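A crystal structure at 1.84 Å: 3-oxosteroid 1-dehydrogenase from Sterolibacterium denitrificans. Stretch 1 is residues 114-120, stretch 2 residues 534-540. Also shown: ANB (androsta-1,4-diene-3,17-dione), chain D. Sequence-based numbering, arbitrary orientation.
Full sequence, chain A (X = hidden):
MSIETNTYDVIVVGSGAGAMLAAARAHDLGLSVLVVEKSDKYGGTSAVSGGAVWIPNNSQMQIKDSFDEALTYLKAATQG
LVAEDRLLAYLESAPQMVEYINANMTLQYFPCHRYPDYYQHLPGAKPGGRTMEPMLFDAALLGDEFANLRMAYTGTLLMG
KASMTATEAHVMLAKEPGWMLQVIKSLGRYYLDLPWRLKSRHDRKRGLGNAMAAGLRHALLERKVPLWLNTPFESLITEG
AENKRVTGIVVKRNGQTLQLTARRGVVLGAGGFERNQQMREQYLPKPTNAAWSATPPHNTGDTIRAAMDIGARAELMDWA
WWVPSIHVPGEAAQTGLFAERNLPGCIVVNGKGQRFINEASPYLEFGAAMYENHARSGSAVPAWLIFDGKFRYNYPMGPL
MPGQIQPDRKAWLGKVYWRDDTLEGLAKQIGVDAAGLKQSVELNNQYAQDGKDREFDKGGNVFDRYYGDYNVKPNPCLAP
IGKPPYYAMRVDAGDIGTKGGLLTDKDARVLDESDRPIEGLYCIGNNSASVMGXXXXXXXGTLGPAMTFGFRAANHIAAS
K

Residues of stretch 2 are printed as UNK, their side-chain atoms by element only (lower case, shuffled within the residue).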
# COMPACT_ATOMS: atom_id res chain seq x y z
N ARG A 114 0.93 -18.86 0.97
CA ARG A 114 -0.45 -19.09 1.49
C ARG A 114 -1.34 -17.85 1.33
O ARG A 114 -2.50 -17.89 1.80
CB ARG A 114 -0.37 -19.49 2.97
CG ARG A 114 0.41 -20.77 3.22
CD ARG A 114 0.72 -20.92 4.71
NE ARG A 114 -0.52 -20.97 5.47
CZ ARG A 114 -0.64 -20.67 6.76
NH1 ARG A 114 0.42 -20.35 7.49
NH2 ARG A 114 -1.84 -20.74 7.31
N TYR A 115 -0.83 -16.78 0.74
CA TYR A 115 -1.55 -15.47 0.70
C TYR A 115 -2.46 -15.50 -0.52
O TYR A 115 -1.99 -15.35 -1.63
CB TYR A 115 -0.56 -14.32 0.60
CG TYR A 115 -1.04 -13.02 1.17
CD1 TYR A 115 -2.38 -12.61 1.10
CD2 TYR A 115 -0.13 -12.18 1.77
CE1 TYR A 115 -2.79 -11.40 1.66
CE2 TYR A 115 -0.53 -10.98 2.35
CZ TYR A 115 -1.85 -10.59 2.28
OH TYR A 115 -2.15 -9.40 2.88
N PRO A 116 -3.79 -15.70 -0.37
CA PRO A 116 -4.67 -15.83 -1.52
C PRO A 116 -4.88 -14.52 -2.28
O PRO A 116 -4.81 -13.45 -1.67
CB PRO A 116 -6.02 -16.27 -0.92
CG PRO A 116 -5.66 -16.67 0.49
CD PRO A 116 -4.53 -15.77 0.88
N ASP A 117 -5.10 -14.64 -3.59
CA ASP A 117 -5.60 -13.51 -4.41
C ASP A 117 -6.89 -12.95 -3.76
O ASP A 117 -7.64 -13.70 -3.11
CB ASP A 117 -5.85 -13.94 -5.84
CG ASP A 117 -4.58 -14.21 -6.62
OD1 ASP A 117 -3.48 -13.81 -6.15
OD2 ASP A 117 -4.71 -14.82 -7.68
N TYR A 118 -7.16 -11.66 -3.94
CA TYR A 118 -8.27 -11.00 -3.20
C TYR A 118 -9.65 -11.38 -3.71
O TYR A 118 -10.62 -11.13 -3.01
CB TYR A 118 -8.03 -9.49 -3.21
CG TYR A 118 -6.97 -9.03 -2.24
CD1 TYR A 118 -6.10 -9.90 -1.58
CD2 TYR A 118 -6.81 -7.68 -1.99
CE1 TYR A 118 -5.11 -9.44 -0.72
CE2 TYR A 118 -5.84 -7.20 -1.12
CZ TYR A 118 -5.01 -8.08 -0.46
OH TYR A 118 -4.05 -7.56 0.37
N TYR A 119 -9.80 -11.83 -4.96
CA TYR A 119 -11.11 -12.07 -5.59
C TYR A 119 -11.24 -13.55 -5.93
O TYR A 119 -11.06 -13.95 -7.08
CB TYR A 119 -11.31 -11.21 -6.84
CG TYR A 119 -11.12 -9.72 -6.67
CD1 TYR A 119 -11.84 -8.98 -5.74
CD2 TYR A 119 -10.23 -9.04 -7.48
CE1 TYR A 119 -11.63 -7.60 -5.60
CE2 TYR A 119 -10.04 -7.67 -7.36
CZ TYR A 119 -10.78 -6.94 -6.46
OH TYR A 119 -10.56 -5.60 -6.38
N GLN A 120 -11.48 -14.39 -4.91
CA GLN A 120 -11.48 -15.85 -5.10
C GLN A 120 -12.67 -16.24 -6.00
O GLN A 120 -12.62 -17.33 -6.61
CB GLN A 120 -11.54 -16.56 -3.76
CG GLN A 120 -10.24 -16.47 -2.98
CD GLN A 120 -9.08 -17.16 -3.66
OE1 GLN A 120 -9.18 -18.31 -4.02
NE2 GLN A 120 -7.99 -16.42 -3.89
N UNK A 534 -10.45 -0.23 -11.43
CA UNK A 534 -11.08 0.07 -10.12
C UNK A 534 -10.93 -1.12 -9.18
O UNK A 534 -11.77 -1.32 -8.32
c UNK A 534 -14.14 2.00 -11.56
n UNK A 534 -15.75 3.42 -12.69
c UNK A 534 -12.71 1.72 -11.18
c UNK A 534 -14.31 3.23 -12.41
c UNK A 534 -12.54 0.46 -10.37
N UNK A 535 -9.84 -1.89 -9.34
CA UNK A 535 -9.68 -3.17 -8.63
C UNK A 535 -8.32 -3.24 -7.96
O UNK A 535 -7.46 -2.38 -8.16
c UNK A 535 -9.92 -4.32 -9.57
N UNK A 536 -8.15 -4.24 -7.11
CA UNK A 536 -6.92 -4.51 -6.37
C UNK A 536 -6.78 -6.03 -6.32
O UNK A 536 -7.55 -6.68 -5.63
c UNK A 536 -7.06 -3.94 -4.96
c UNK A 536 -4.47 -2.10 -2.94
c UNK A 536 -3.71 -4.36 -3.20
o UNK A 536 -2.40 -2.70 -2.01
c UNK A 536 -4.87 -4.66 -3.92
c UNK A 536 -5.79 -3.67 -4.22
c UNK A 536 -3.50 -3.07 -2.73
c UNK A 536 -5.59 -2.40 -3.69
N UNK A 537 -5.93 -6.62 -7.20
CA UNK A 537 -6.02 -8.06 -7.47
C UNK A 537 -5.56 -8.98 -6.34
O UNK A 537 -6.07 -10.11 -6.22
c UNK A 537 -5.10 -8.21 -8.69
c UNK A 537 -4.98 -5.93 -8.08
c UNK A 537 -4.12 -7.08 -8.57
N UNK A 538 -4.64 -8.49 -5.53
CA UNK A 538 -3.99 -9.22 -4.45
C UNK A 538 -2.98 -8.34 -3.77
O UNK A 538 -2.68 -7.23 -4.29
N UNK A 539 -2.43 -8.81 -2.66
CA UNK A 539 -1.37 -8.08 -1.95
C UNK A 539 -0.21 -7.81 -2.90
O UNK A 539 0.26 -8.77 -3.57
c UNK A 539 -0.97 -8.84 -0.71
N UNK A 540 0.16 -6.54 -3.07
CA UNK A 540 1.15 -6.12 -4.08
C UNK A 540 0.56 -5.57 -5.35
O UNK A 540 1.35 -5.37 -6.31
C1 ANB D . -1.00 -4.00 2.48
C10 ANB D . -0.57 -5.32 3.06
C11 ANB D . -0.08 -4.19 5.37
C12 ANB D . 0.75 -4.19 6.66
C13 ANB D . 0.96 -5.60 7.18
C14 ANB D . 1.69 -6.39 6.08
C15 ANB D . 2.16 -7.66 6.80
C16 ANB D . 2.53 -7.17 8.21
C17 ANB D . 1.92 -5.79 8.35
C18 ANB D . -0.36 -6.26 7.65
C19 ANB D . -1.86 -6.05 3.51
C2 ANB D . -1.25 -3.80 1.19
C3 ANB D . -0.83 -4.78 0.19
C4 ANB D . 0.04 -5.83 0.70
C5 ANB D . 0.12 -6.15 2.00
C6 ANB D . 0.83 -7.39 2.44
C7 ANB D . 1.69 -7.20 3.68
C8 ANB D . 0.90 -6.51 4.79
C9 ANB D . 0.44 -5.13 4.27
O1 ANB D . -1.16 -4.70 -1.01
O2 ANB D . 2.14 -5.01 9.24
O HOH W 1 -2.90 -11.65 -2.63

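Position 534 carries four carbons in an unbranched row ending in a nitrogen. The chain is nearly fully extended beyond its first torsion and leads away from stretch 1, touching none of it; a terminal amine on four carbons is lysine, Lys 534.

Position 535 has a single side-chain carbon, CB, 3.5 Å from OH of Tyr 119. One carbon and nothing more identifies Ala 535. Its CB also packs against the Tyr 119 ring, 4.0 Å from CE2.

At position 536 one carbon leads to a six-carbon ring bearing one oxygen. The ring lies nearly parallel to that of Tyr 118, with planes at 15°, but the two are slid apart and barely overlap. A ring with one oxygen is the pattern of tyrosine, and CD1 of Tyr 536 is 3.9 Å from CE2 of Tyr 118. N of Tyr 536 donates a hydrogen bond to OH of Tyr 119 (2.9 Å), and OH of Tyr 536 donates one to O1 of ANB (2.6 Å).

Three carbons at position 537 close a ring onto the backbone N, which only proline does. The CA-to-CB bond of Pro 537 points away from stretch 1, and its side chain stays beyond contact distance, so the contact falls to the backbone: O of Pro 537 accepts a hydrogen bond from N of Tyr 118 at 3.0 Å.

Position 538 has no side-chain atoms. Its CA sits over one face of the Tyr 118 ring, 3.7 Å from the centroid, in a CH-pi contact; the bare backbone is Gly 538.

A lone carbon at position 539 points toward stretch 1, its CB 3.6 Å from CZ of Tyr 115 and 3.5 Å from OH of Tyr 118: Ala 539. This methyl covers a face of the Tyr 115 ring and also meets the steroid, with CB 3.5 Å from C4 of ANB.

Position 540 again lacks a side chain, touches nothing on stretch 1, and is Gly 540. With phi at 98° and psi at 14°, a CB would be jammed against the preceding carbonyl O, a conformation that calls for glycine. N of Gly 540 donates a hydrogen bond to O1 of ANB at 3.1 Å.

The two segments run in nearly opposite directions, and three tyrosines of stretch 1 supply much of the packing against the alanines, Tyr 536 and the backbone of stretch 2. Two direct hydrogen bonds fix the approach, and a water extends it, its O donating to O of Pro 116 (2.8 Å) and accepting from N of Ala 539 (2.9 Å).

Stretch 2 534-540: KAYPGAG
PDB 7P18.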